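Long-range contacts in putative NAD(P)H nitroreductase ydfN (Bacillus subtilis, PDB 3BEM), which probably acts as an FMN-dependent, NAD(P)H-using nitroreductase and may contribute to the degradation of aromatic compounds: residues R140-A151 with F186-I194; S52-K60 with D95-Y106. The protein carries 3 engineered substitutions. All coordinates share one frame; numbering follows the deposited sequence.

Contact 1 (R140-A151 with F186-I194); sequences RDEAIRNASLSA and FEVVMMITI. With FMN (flavin mononucleotide), chain E.
The carbonyl oxygen of I144 is gripped by two donors from opposite faces of its plane: the backbone N of S148 and the S148 hydroxyl, OG to I144 O 2.8 Å. With its hydrogen spent there, S148 OG can lie against hydrocarbon, 3.4 Å from V189 CG1. The other branch of V189, CG2, packs on A147 CB at 3.7 Å; alanine suits a helix face lying so near the strand. The CE methyl of selenomethionine M190 and CD1 of I192 both meet A151 CB.

At the N-terminal end of 140-151, R140 reaches E187, its CG anti to the backbone N (chi1 -177°). R140 NE meets E187 OE1 and R140 NH2 meets E187 OE2, each at 2.9 Å, but the two planes stand 76° apart and both oxygens are met from above the carboxylate. R140 NH2 also forms a salt bridge with D141 of the second subunit.

Backed by V189 on the sheet side, the helix presents N146 and L149 to the flavin, L149 CD1 3.4 Å from FMN C8M. It runs nearly along the strand, on one face of the antiparallel sheet, the axes of 140-151 and 186-194 23° apart; V189 and M190 form a classic bulge against V92 of strand 88-95.

Contact 2 (S52-K60 with D95-Y106); sequences SAFNLQHTK and DKQAYQQAADIY. With FMN (flavin mononucleotide), chain E.
The phenol of Y106 donates to F54 O over 2.7 Å, the shortest polar bond joining 52-60 to 95-106. The hydroxyl lies in the carbonyl plane, on a lone pair, and F54 O in turn sits at the edge of the tyrosine ring; F54 CB is 3.3 Å from the same OH. Y106 OH is also hydrogen-bonded to T127. A phenylalanine here would probably leave F54 O without this donor and T127 without its phenolic mate, so that the turn beside the flavin would be less firmly fixed.

The second direct hydrogen bond is between backbones: D95 N to H58 O, 2.8 Å and nearly straight at 172°. D95 then turns its carboxylate back on its own chain, OD1 accepting from Q97 N in an Asx turn. A water bridges the segments as well, donating to L56 O and to A98 O.

Van der Waals contacts fill the middle. L56, with CG anti to the carbonyl carbon (chi1 -70°), sends CD1 to Y99 CA and CD2 to A102 CB, the latter at 4.0 Å; two small alanines, A98 and A102, let the branched leucine come close. I105 packs its methyls on polar atoms, CD1 against L56 O at 3.4 Å and CG2 beside the N55 amide, whose ND2 bonds to Y207 O of the second subunit. A98 CB approaches the H58 ring obliquely, 3.4 Å from CD2, while H58 NE2 is bonded to Y131.

The FMN-lining turn, with A53 CB 3.4 Å from the flavin C7, is thereby tied to the start of helix 102-111. Helix 117-134 flanks both through T127 and Y131; strand 88-95 runs into the contact at D95 and its antiparallel neighbour 59-64 leaves from it.

In the fold
From the N terminus, the flavin-lining turn 52-58 runs into strand 59-64, outermost in this chain's sheet; the chain passes through helix 67-76 and returns along strand 88-95, and contact 2 closes this loop at 95-106. Only afterwards, beyond helices 102-111 and 117-134, does contact 1 open on helix 136-161, to be closed by strand 186-195 after strand 164-168 and helix 173-180. The two loops follow in series, neither nested nor crossing. They meet in space where N146 OD1 takes a probable hydrogen bond from A53 N, both beside the same FMN. Together they join the sheet, the long central helix and the second subunit, which completes the flavin site of the homodimer.

Contact 1 (R140-A151 with F186-I194)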
loop_
_atom_site.group_PDB
_atom_site.type_symbol
_atom_site.label_atom_id
_atom_site.label_comp_id
_atom_site.label_asym_id
_atom_site.label_seq_id
_atom_site.Cartn_x
_atom_site.Cartn_y
_atom_site.Cartn_z
ATOM N N ARG B 140 0.195 3.416 -15.398
ATOM C CA ARG B 140 1.127 3.961 -14.420
ATOM C C ARG B 140 0.495 4.038 -13.027
ATOM O O ARG B 140 1.180 3.758 -12.029
ATOM C CB ARG B 140 1.610 5.342 -14.900
ATOM C CG ARG B 140 2.622 5.974 -13.998
ATOM C CD ARG B 140 3.291 7.172 -14.664
ATOM N NE ARG B 140 4.203 7.715 -13.691
ATOM C CZ ARG B 140 3.872 8.609 -12.783
ATOM N NH1 ARG B 140 2.671 9.152 -12.779
ATOM N NH2 ARG B 140 4.774 8.963 -11.872
ATOM N N ASP B 141 -0.762 4.462 -12.959
ATOM C CA ASP B 141 -1.503 4.464 -11.692
ATOM C C ASP B 141 -1.445 3.064 -11.051
ATOM O O ASP B 141 -1.261 2.947 -9.829
ATOM C CB ASP B 141 -2.977 4.785 -11.882
ATOM C CG ASP B 141 -3.262 6.198 -12.299
ATOM O OD1 ASP B 141 -2.327 7.033 -12.285
ATOM O OD2 ASP B 141 -4.459 6.440 -12.637
ATOM N N GLU B 142 -1.631 2.046 -11.889
ATOM C CA GLU B 142 -1.661 0.651 -11.448
ATOM C C GLU B 142 -0.312 0.205 -10.940
ATOM O O GLU B 142 -0.220 -0.503 -9.920
ATOM C CB GLU B 142 -2.153 -0.254 -12.596
ATOM C CG GLU B 142 -3.661 -0.269 -12.665
ATOM C CD GLU B 142 -4.290 -1.008 -11.480
ATOM O OE1 GLU B 142 -4.280 -2.254 -11.452
ATOM O OE2 GLU B 142 -4.780 -0.336 -10.561
ATOM N N ALA B 143 0.740 0.669 -11.591
ATOM C CA ALA B 143 2.121 0.422 -11.145
ATOM C C ALA B 143 2.310 0.966 -9.727
ATOM O O ALA B 143 2.845 0.273 -8.861
ATOM C CB ALA B 143 3.097 1.073 -12.085
ATOM N N ILE B 144 1.898 2.213 -9.504
ATOM C CA ILE B 144 2.044 2.870 -8.206
ATOM C C ILE B 144 1.178 2.201 -7.155
ATOM O O ILE B 144 1.644 1.871 -6.062
ATOM C CB ILE B 144 1.738 4.365 -8.329
ATOM C CG1 ILE B 144 2.766 5.048 -9.234
ATOM C CG2 ILE B 144 1.696 5.025 -6.941
ATOM C CD1 ILE B 144 2.388 6.515 -9.581
ATOM N N ARG B 145 -0.079 1.925 -7.502
ATOM C CA ARG B 145 -1.049 1.377 -6.542
ATOM C C ARG B 145 -0.639 -0.011 -6.068
ATOM O O ARG B 145 -0.577 -0.287 -4.879
ATOM C CB ARG B 145 -2.430 1.399 -7.145
ATOM C CG ARG B 145 -3.488 0.667 -6.354
ATOM C CD ARG B 145 -4.944 1.169 -6.741
ATOM N NE ARG B 145 -5.059 1.292 -8.185
ATOM C CZ ARG B 145 -5.384 2.399 -8.834
ATOM N NH1 ARG B 145 -5.796 3.489 -8.194
ATOM N NH2 ARG B 145 -5.347 2.392 -10.143
ATOM N N ASN B 146 -0.377 -0.893 -6.998
ATOM C CA ASN B 146 -0.085 -2.266 -6.645
ATOM C C ASN B 146 1.280 -2.370 -5.932
ATOM O O ASN B 146 1.434 -3.133 -4.948
ATOM C CB ASN B 146 -0.190 -3.167 -7.834
ATOM C CG ASN B 146 -1.613 -3.373 -8.264
ATOM O OD1 ASN B 146 -2.354 -4.115 -7.625
ATOM N ND2 ASN B 146 -2.034 -2.631 -9.313
ATOM N N ALA B 147 2.300 -1.606 -6.390
ATOM C CA ALA B 147 3.610 -1.636 -5.735
ATOM C C ALA B 147 3.504 -1.081 -4.304
ATOM O O ALA B 147 4.221 -1.485 -3.401
ATOM C CB ALA B 147 4.703 -0.875 -6.502
ATOM N N SER B 148 2.604 -0.133 -4.072
ATOM C CA SER B 148 2.478 0.463 -2.739
ATOM C C SER B 148 1.787 -0.474 -1.746
ATOM O O SER B 148 2.168 -0.535 -0.585
ATOM C CB SER B 148 1.772 1.855 -2.841
ATOM O OG SER B 148 2.549 2.796 -3.577
ATOM N N LEU B 149 0.760 -1.199 -2.195
ATOM C CA LEU B 149 0.183 -2.291 -1.407
ATOM C C LEU B 149 1.323 -3.264 -0.997
ATOM O O LEU B 149 1.400 -3.694 0.147
ATOM C CB LEU B 149 -0.841 -3.044 -2.217
ATOM C CG LEU B 149 -2.171 -2.324 -2.501
ATOM C CD1 LEU B 149 -2.924 -3.152 -3.554
ATOM C CD2 LEU B 149 -3.062 -2.141 -1.258
ATOM N N SER B 150 2.141 -3.656 -1.973
ATOM C CA SER B 150 3.231 -4.601 -1.755
ATOM C C SER B 150 4.213 -4.030 -0.730
ATOM O O SER B 150 4.647 -4.727 0.194
ATOM C CB SER B 150 3.939 -4.855 -3.099
ATOM O OG SER B 150 4.913 -5.852 -2.956
ATOM N N ALA B 151 4.540 -2.748 -0.882
ATOM C CA ALA B 151 5.511 -2.102 -0.000
ATOM C C ALA B 151 5.039 -2.110 1.445
ATOM O O ALA B 151 5.832 -2.256 2.369
ATOM C CB ALA B 151 5.764 -0.687 -0.495
ATOM N N PHE B 186 9.432 0.200 -15.883
ATOM C CA PHE B 186 9.251 0.202 -14.442
ATOM C C PHE B 186 9.200 1.598 -13.899
ATOM O O PHE B 186 10.081 2.400 -14.190
ATOM C CB PHE B 186 10.371 -0.571 -13.769
ATOM C CG PHE B 186 10.386 -2.012 -14.138
ATOM C CD1 PHE B 186 9.493 -2.892 -13.576
ATOM C CD2 PHE B 186 11.288 -2.470 -15.068
ATOM C CE1 PHE B 186 9.481 -4.241 -13.967
ATOM C CE2 PHE B 186 11.304 -3.796 -15.457
ATOM C CZ PHE B 186 10.409 -4.683 -14.912
ATOM N N GLU B 187 8.150 1.883 -13.143
ATOM C CA GLU B 187 8.096 3.046 -12.302
ATOM C C GLU B 187 8.849 2.800 -11.001
ATOM O O GLU B 187 8.659 1.743 -10.400
ATOM C CB GLU B 187 6.634 3.369 -12.053
ATOM C CG GLU B 187 6.360 4.566 -11.219
ATOM C CD GLU B 187 6.485 5.871 -11.947
ATOM O OE1 GLU B 187 6.456 5.891 -13.214
ATOM O OE2 GLU B 187 6.672 6.885 -11.207
ATOM N N VAL B 188 9.705 3.740 -10.574
ATOM C CA VAL B 188 10.334 3.655 -9.271
ATOM C C VAL B 188 9.344 4.248 -8.244
ATOM O O VAL B 188 9.215 5.467 -8.095
ATOM C CB VAL B 188 11.703 4.338 -9.180
ATOM C CG1 VAL B 188 12.342 4.038 -7.824
ATOM C CG2 VAL B 188 12.644 3.887 -10.286
ATOM N N VAL B 189 8.571 3.373 -7.623
ATOM C CA VAL B 189 7.421 3.773 -6.812
ATOM C C VAL B 189 7.836 4.292 -5.424
ATOM O O VAL B 189 7.287 5.256 -4.947
ATOM C CB VAL B 189 6.412 2.640 -6.722
ATOM C CG1 VAL B 189 5.238 2.953 -5.698
ATOM C CG2 VAL B 189 5.925 2.219 -8.176
HETATM N N MSE B 190 8.828 3.664 -4.827
HETATM C CA MSE B 190 9.382 4.114 -3.560
HETATM C C MSE B 190 10.701 3.459 -3.300
HETATM O O MSE B 190 11.075 2.521 -3.980
HETATM C CB MSE B 190 8.412 3.906 -2.372
HETATM C CG MSE B 190 8.148 2.652 -1.800
HETATM SE SE MSE B 190 6.864 3.021 -0.234
HETATM C CE MSE B 190 5.401 2.951 -1.451
HETATM N N MSE B 191 11.392 4.032 -2.337
HETATM C CA MSE B 191 12.613 3.479 -1.796
HETATM C C MSE B 191 12.301 3.067 -0.346
HETATM O O MSE B 191 11.541 3.726 0.343
HETATM C CB MSE B 191 13.703 4.542 -1.888
HETATM C CG MSE B 191 15.018 4.163 -1.335
HETATM SE SE MSE B 191 16.242 5.737 -1.545
HETATM C CE MSE B 191 16.182 5.723 -3.456
ATOM N N ILE B 192 12.865 1.959 0.112
ATOM C CA ILE B 192 12.738 1.556 1.504
ATOM C C ILE B 192 14.100 1.203 2.015
ATOM O O ILE B 192 14.736 0.290 1.466
ATOM C CB ILE B 192 11.814 0.338 1.688
ATOM C CG1 ILE B 192 10.412 0.637 1.081
ATOM C CG2 ILE B 192 11.693 -0.027 3.176
ATOM C CD1 ILE B 192 9.484 -0.598 1.018
ATOM N N THR B 193 14.521 1.880 3.071
ATOM C CA THR B 193 15.714 1.451 3.796
ATOM C C THR B 193 15.312 0.488 4.877
ATOM O O THR B 193 14.238 0.614 5.481
ATOM C CB THR B 193 16.521 2.615 4.379
ATOM O OG1 THR B 193 15.666 3.578 4.978
ATOM C CG2 THR B 193 17.352 3.265 3.318
ATOM N N ILE B 194 16.202 -0.468 5.175
ATOM C CA ILE B 194 15.979 -1.441 6.230
ATOM C C ILE B 194 17.253 -1.552 7.067
ATOM O O ILE B 194 18.365 -1.439 6.552
ATOM C CB ILE B 194 15.532 -2.816 5.643
ATOM C CG1 ILE B 194 15.178 -3.771 6.774
ATOM C CG2 ILE B 194 16.643 -3.414 4.707
ATOM C CD1 ILE B 194 14.480 -5.018 6.296
HETATM N N1 FMN E . -11.197 -8.363 -7.226
HETATM C C2 FMN E . -12.459 -8.287 -7.780
HETATM O O2 FMN E . -13.234 -9.245 -7.652
HETATM N N3 FMN E . -12.853 -7.160 -8.486
HETATM C C4 FMN E . -11.997 -6.081 -8.666
HETATM O O4 FMN E . -12.486 -5.034 -9.142
HETATM C C4A FMN E . -10.693 -6.173 -8.102
HETATM N N5 FMN E . -9.775 -5.136 -8.252
HETATM C C5A FMN E . -8.543 -5.212 -7.607
HETATM C C6 FMN E . -7.643 -4.135 -7.678
HETATM C C7 FMN E . -6.359 -4.175 -7.080
HETATM C C7M FMN E . -5.719 -2.868 -6.653
HETATM C C8 FMN E . -6.009 -5.318 -6.371
HETATM C C8M FMN E . -5.035 -5.184 -5.244
HETATM C C9 FMN E . -6.902 -6.400 -6.290
HETATM C C9A FMN E . -8.172 -6.382 -6.895
HETATM N N10 FMN E . -9.058 -7.448 -6.794
HETATM C C10 FMN E . -10.318 -7.321 -7.366
HETATM C "C1'" FMN E . -8.613 -8.777 -6.193
HETATM C "C2'" FMN E . -7.474 -9.482 -6.984
HETATM O "O2'" FMN E . -7.983 -10.178 -8.118
HETATM C "C3'" FMN E . -6.748 -10.460 -6.035
HETATM O "O3'" FMN E . -6.071 -9.663 -5.043
HETATM C "C4'" FMN E . -5.822 -11.483 -6.733
HETATM O "O4'" FMN E . -6.517 -12.303 -7.664
HETATM C "C5'" FMN E . -5.164 -12.498 -5.772
HETATM O "O5'" FMN E . -6.062 -13.131 -4.847
HETATM P P FMN E . -5.579 -13.199 -3.313
HETATM O O1P FMN E . -6.588 -13.825 -2.480
HETATM O O2P FMN E . -4.433 -14.073 -3.220
HETATM O O3P FMN E . -5.390 -11.783 -2.974
#

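Contact 2 (S52-K60 with D95-Y106)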
loop_
_atom_site.group_PDB
_atom_site.type_symbol
_atom_site.label_atom_id
_atom_site.label_comp_id
_atom_site.label_asym_id
_atom_site.label_seq_id
_atom_site.Cartn_x
_atom_site.Cartn_y
_atom_site.Cartn_z
ATOM N N SER B 52 -2.931 -8.239 -5.632
ATOM C CA SER B 52 -2.600 -7.352 -6.755
ATOM C C SER B 52 -3.730 -7.469 -7.779
ATOM O O SER B 52 -4.364 -8.499 -7.896
ATOM C CB SER B 52 -1.255 -7.705 -7.413
ATOM O OG SER B 52 -1.262 -8.940 -8.127
ATOM N N ALA B 53 -3.979 -6.364 -8.486
ATOM C CA ALA B 53 -5.085 -6.286 -9.450
ATOM C C ALA B 53 -4.904 -7.393 -10.480
ATOM O O ALA B 53 -3.844 -7.525 -11.041
ATOM C CB ALA B 53 -5.070 -4.952 -10.141
ATOM N N PHE B 54 -5.950 -8.207 -10.669
ATOM C CA PHE B 54 -5.957 -9.297 -11.648
ATOM C C PHE B 54 -4.860 -10.326 -11.418
ATOM O O PHE B 54 -4.504 -11.080 -12.333
ATOM C CB PHE B 54 -5.850 -8.728 -13.095
ATOM C CG PHE B 54 -6.924 -7.719 -13.447
ATOM C CD1 PHE B 54 -8.141 -8.132 -13.941
ATOM C CD2 PHE B 54 -6.700 -6.365 -13.268
ATOM C CE1 PHE B 54 -9.106 -7.199 -14.249
ATOM C CE2 PHE B 54 -7.670 -5.425 -13.562
ATOM C CZ PHE B 54 -8.871 -5.850 -14.052
ATOM N N ASN B 55 -4.291 -10.354 -10.202
ATOM C CA ASN B 55 -3.149 -11.205 -9.870
ATOM C C ASN B 55 -1.966 -10.994 -10.806
ATOM O O ASN B 55 -1.236 -11.922 -11.087
ATOM C CB ASN B 55 -3.573 -12.648 -9.861
ATOM C CG ASN B 55 -2.553 -13.570 -9.243
ATOM O OD1 ASN B 55 -1.873 -13.208 -8.279
ATOM N ND2 ASN B 55 -2.429 -14.806 -9.819
ATOM N N LEU B 56 -1.832 -9.776 -11.348
ATOM C CA LEU B 56 -0.743 -9.472 -12.269
ATOM C C LEU B 56 0.619 -9.305 -11.588
ATOM O O LEU B 56 1.645 -9.341 -12.268
ATOM C CB LEU B 56 -1.074 -8.249 -13.114
ATOM C CG LEU B 56 -2.169 -8.467 -14.151
ATOM C CD1 LEU B 56 -2.497 -7.135 -14.713
ATOM C CD2 LEU B 56 -1.684 -9.431 -15.250
ATOM N N GLN B 57 0.634 -9.135 -10.244
ATOM C CA GLN B 57 1.909 -9.153 -9.511
ATOM C C GLN B 57 2.915 -8.118 -10.141
ATOM O O GLN B 57 4.035 -8.439 -10.572
ATOM C CB GLN B 57 2.422 -10.565 -9.467
ATOM C CG GLN B 57 1.497 -11.495 -8.733
ATOM C CD GLN B 57 1.802 -12.959 -9.017
ATOM O OE1 GLN B 57 2.796 -13.456 -8.533
ATOM N NE2 GLN B 57 0.964 -13.634 -9.849
ATOM N N HIS B 58 2.469 -6.867 -10.125
ATOM C CA HIS B 58 3.100 -5.719 -10.748
ATOM C C HIS B 58 4.481 -5.375 -10.191
ATOM O O HIS B 58 5.258 -4.707 -10.865
ATOM C CB HIS B 58 2.232 -4.465 -10.603
ATOM C CG HIS B 58 0.814 -4.644 -11.028
ATOM N ND1 HIS B 58 -0.057 -5.482 -10.357
ATOM C CD2 HIS B 58 0.097 -4.068 -12.019
ATOM C CE1 HIS B 58 -1.249 -5.410 -10.920
ATOM N NE2 HIS B 58 -1.184 -4.567 -11.947
ATOM N N THR B 59 4.743 -5.779 -8.960
ATOM C CA THR B 59 5.838 -5.264 -8.153
ATOM C C THR B 59 7.110 -6.054 -8.351
ATOM O O THR B 59 7.107 -7.311 -8.366
ATOM C CB THR B 59 5.467 -5.216 -6.634
ATOM O OG1 THR B 59 4.165 -4.686 -6.453
ATOM C CG2 THR B 59 6.453 -4.345 -5.804
ATOM N N LYS B 60 8.202 -5.317 -8.508
ATOM C CA LYS B 60 9.544 -5.860 -8.441
ATOM C C LYS B 60 10.338 -5.109 -7.388
ATOM O O LYS B 60 10.057 -3.924 -7.099
ATOM C CB LYS B 60 10.235 -5.854 -9.807
ATOM C CG LYS B 60 9.625 -6.850 -10.806
ATOM C CD LYS B 60 10.613 -7.299 -11.933
ATOM C CE LYS B 60 10.243 -8.699 -12.482
ATOM N NZ LYS B 60 11.396 -9.408 -13.100
ATOM N N ASP B 95 5.684 -2.448 -12.527
ATOM C CA ASP B 95 5.668 -2.638 -13.985
ATOM C C ASP B 95 4.456 -1.973 -14.634
ATOM O O ASP B 95 3.329 -2.416 -14.463
ATOM C CB ASP B 95 5.654 -4.113 -14.254
ATOM C CG ASP B 95 5.886 -4.476 -15.680
ATOM O OD1 ASP B 95 6.047 -3.600 -16.541
ATOM O OD2 ASP B 95 5.951 -5.713 -15.929
ATOM N N LYS B 96 4.719 -0.930 -15.434
ATOM C CA LYS B 96 3.689 -0.246 -16.201
ATOM C C LYS B 96 3.119 -1.111 -17.331
ATOM O O LYS B 96 2.039 -0.823 -17.853
ATOM C CB LYS B 96 4.248 1.063 -16.756
ATOM C CG LYS B 96 4.542 2.099 -15.689
ATOM C CD LYS B 96 5.162 3.385 -16.240
ATOM C CE LYS B 96 6.546 3.210 -16.747
ATOM N NZ LYS B 96 7.170 4.531 -17.136
ATOM N N GLN B 97 3.803 -2.180 -17.680
ATOM C CA GLN B 97 3.319 -3.157 -18.695
ATOM C C GLN B 97 2.964 -4.516 -18.073
ATOM O O GLN B 97 3.015 -5.555 -18.740
ATOM C CB GLN B 97 4.390 -3.336 -19.796
ATOM C CG GLN B 97 4.755 -2.047 -20.482
ATOM C CD GLN B 97 3.540 -1.342 -21.093
ATOM O OE1 GLN B 97 3.347 -0.146 -20.909
ATOM N NE2 GLN B 97 2.712 -2.094 -21.800
ATOM N N ALA B 98 2.605 -4.502 -16.770
ATOM C CA ALA B 98 2.291 -5.758 -16.030
ATOM C C ALA B 98 1.254 -6.608 -16.757
ATOM O O ALA B 98 1.321 -7.824 -16.754
ATOM C CB ALA B 98 1.785 -5.448 -14.601
ATOM N N TYR B 99 0.298 -5.959 -17.402
ATOM C CA TYR B 99 -0.797 -6.675 -17.988
ATOM C C TYR B 99 -0.366 -7.611 -19.106
ATOM O O TYR B 99 -1.062 -8.571 -19.413
ATOM C CB TYR B 99 -1.823 -5.686 -18.510
ATOM C CG TYR B 99 -1.343 -4.871 -19.682
ATOM C CD1 TYR B 99 -0.609 -3.700 -19.487
ATOM C CD2 TYR B 99 -1.591 -5.273 -20.987
ATOM C CE1 TYR B 99 -0.165 -2.958 -20.553
ATOM C CE2 TYR B 99 -1.130 -4.530 -22.059
ATOM C CZ TYR B 99 -0.431 -3.365 -21.818
ATOM O OH TYR B 99 0.029 -2.641 -22.882
ATOM N N GLN B 100 0.779 -7.314 -19.724
ATOM C CA GLN B 100 1.347 -8.200 -20.770
ATOM C C GLN B 100 1.688 -9.585 -20.289
ATOM O O GLN B 100 1.873 -10.487 -21.106
ATOM C CB GLN B 100 2.591 -7.581 -21.421
ATOM C CG GLN B 100 2.236 -6.379 -22.270
ATOM C CD GLN B 100 3.430 -5.513 -22.711
ATOM O OE1 GLN B 100 3.241 -4.530 -23.421
ATOM N NE2 GLN B 100 4.642 -5.868 -22.291
ATOM N N GLN B 101 1.799 -9.796 -18.980
ATOM C CA GLN B 101 2.072 -11.145 -18.479
ATOM C C GLN B 101 0.809 -11.905 -18.092
ATOM O O GLN B 101 0.892 -12.952 -17.491
ATOM C CB GLN B 101 2.997 -11.116 -17.285
ATOM C CG GLN B 101 4.299 -10.372 -17.478
ATOM C CD GLN B 101 5.189 -10.468 -16.249
ATOM O OE1 GLN B 101 5.130 -11.449 -15.493
ATOM N NE2 GLN B 101 6.027 -9.454 -16.045
ATOM N N ALA B 102 -0.364 -11.366 -18.390
ATOM C CA ALA B 102 -1.610 -12.096 -18.100
ATOM C C ALA B 102 -1.603 -13.513 -18.720
ATOM O O ALA B 102 -1.896 -14.489 -18.051
ATOM C CB ALA B 102 -2.840 -11.301 -18.584
ATOM N N ALA B 103 -1.247 -13.615 -19.986
ATOM C CA ALA B 103 -1.253 -14.918 -20.677
ATOM C C ALA B 103 -0.379 -15.922 -19.935
ATOM O O ALA B 103 -0.780 -17.063 -19.761
ATOM C CB ALA B 103 -0.801 -14.762 -22.094
ATOM N N ASP B 104 0.821 -15.521 -19.507
ATOM C CA ASP B 104 1.680 -16.421 -18.749
ATOM C C ASP B 104 1.173 -16.710 -17.359
ATOM O O ASP B 104 1.207 -17.853 -16.911
ATOM C CB ASP B 104 3.100 -15.854 -18.643
ATOM C CG ASP B 104 3.834 -15.831 -19.988
ATOM O OD1 ASP B 104 3.751 -16.822 -20.769
ATOM O OD2 ASP B 104 4.497 -14.800 -20.263
ATOM N N ILE B 105 0.711 -15.678 -16.648
ATOM C CA ILE B 105 0.240 -15.875 -15.277
ATOM C C ILE B 105 -0.963 -16.825 -15.190
ATOM O O ILE B 105 -1.014 -17.675 -14.281
ATOM C CB ILE B 105 -0.044 -14.525 -14.607
ATOM C CG1 ILE B 105 1.282 -13.768 -14.459
ATOM C CG2 ILE B 105 -0.799 -14.741 -13.244
ATOM C CD1 ILE B 105 1.159 -12.353 -13.876
ATOM N N TYR B 106 -1.871 -16.745 -16.157
ATOM C CA TYR B 106 -3.129 -17.477 -16.124
ATOM C C TYR B 106 -3.011 -18.878 -16.767
ATOM O O TYR B 106 -3.917 -19.675 -16.683
ATOM C CB TYR B 106 -4.257 -16.726 -16.818
ATOM C CG TYR B 106 -4.544 -15.347 -16.279
ATOM C CD1 TYR B 106 -4.141 -14.980 -14.986
ATOM C CD2 TYR B 106 -5.245 -14.428 -17.025
ATOM C CE1 TYR B 106 -4.378 -13.689 -14.500
ATOM C CE2 TYR B 106 -5.478 -13.185 -16.568
ATOM C CZ TYR B 106 -5.053 -12.809 -15.292
ATOM O OH TYR B 106 -5.332 -11.519 -14.848
HETATM N N1 FMN E . -11.197 -8.363 -7.226
HETATM C C2 FMN E . -12.459 -8.287 -7.780
HETATM O O2 FMN E . -13.234 -9.245 -7.652
HETATM N N3 FMN E . -12.853 -7.160 -8.486
HETATM C C4 FMN E . -11.997 -6.081 -8.666
HETATM O O4 FMN E . -12.486 -5.034 -9.142
HETATM C C4A FMN E . -10.693 -6.173 -8.102
HETATM N N5 FMN E . -9.775 -5.136 -8.252
HETATM C C5A FMN E . -8.543 -5.212 -7.607
HETATM C C6 FMN E . -7.643 -4.135 -7.678
HETATM C C7 FMN E . -6.359 -4.175 -7.080
HETATM C C7M FMN E . -5.719 -2.868 -6.653
HETATM C C8 FMN E . -6.009 -5.318 -6.371
HETATM C C8M FMN E . -5.035 -5.184 -5.244
HETATM C C9 FMN E . -6.902 -6.400 -6.290
HETATM C C9A FMN E . -8.172 -6.382 -6.895
HETATM N N10 FMN E . -9.058 -7.448 -6.794
HETATM C C10 FMN E . -10.318 -7.321 -7.366
HETATM C "C1'" FMN E . -8.613 -8.777 -6.193
HETATM C "C2'" FMN E . -7.474 -9.482 -6.984
HETATM O "O2'" FMN E . -7.983 -10.178 -8.118
HETATM C "C3'" FMN E . -6.748 -10.460 -6.035
HETATM O "O3'" FMN E . -6.071 -9.663 -5.043
HETATM C "C4'" FMN E . -5.822 -11.483 -6.733
HETATM O "O4'" FMN E . -6.517 -12.303 -7.664
HETATM C "C5'" FMN E . -5.164 -12.498 -5.772
HETATM O "O5'" FMN E . -6.062 -13.131 -4.847
HETATM P P FMN E . -5.579 -13.199 -3.313
HETATM O O1P FMN E . -6.588 -13.825 -2.480
HETATM O O2P FMN E . -4.433 -14.073 -3.220
HETATM O O3P FMN E . -5.390 -11.783 -2.974
HETATM O O HOH W 1 2.861 -8.929 -14.600
#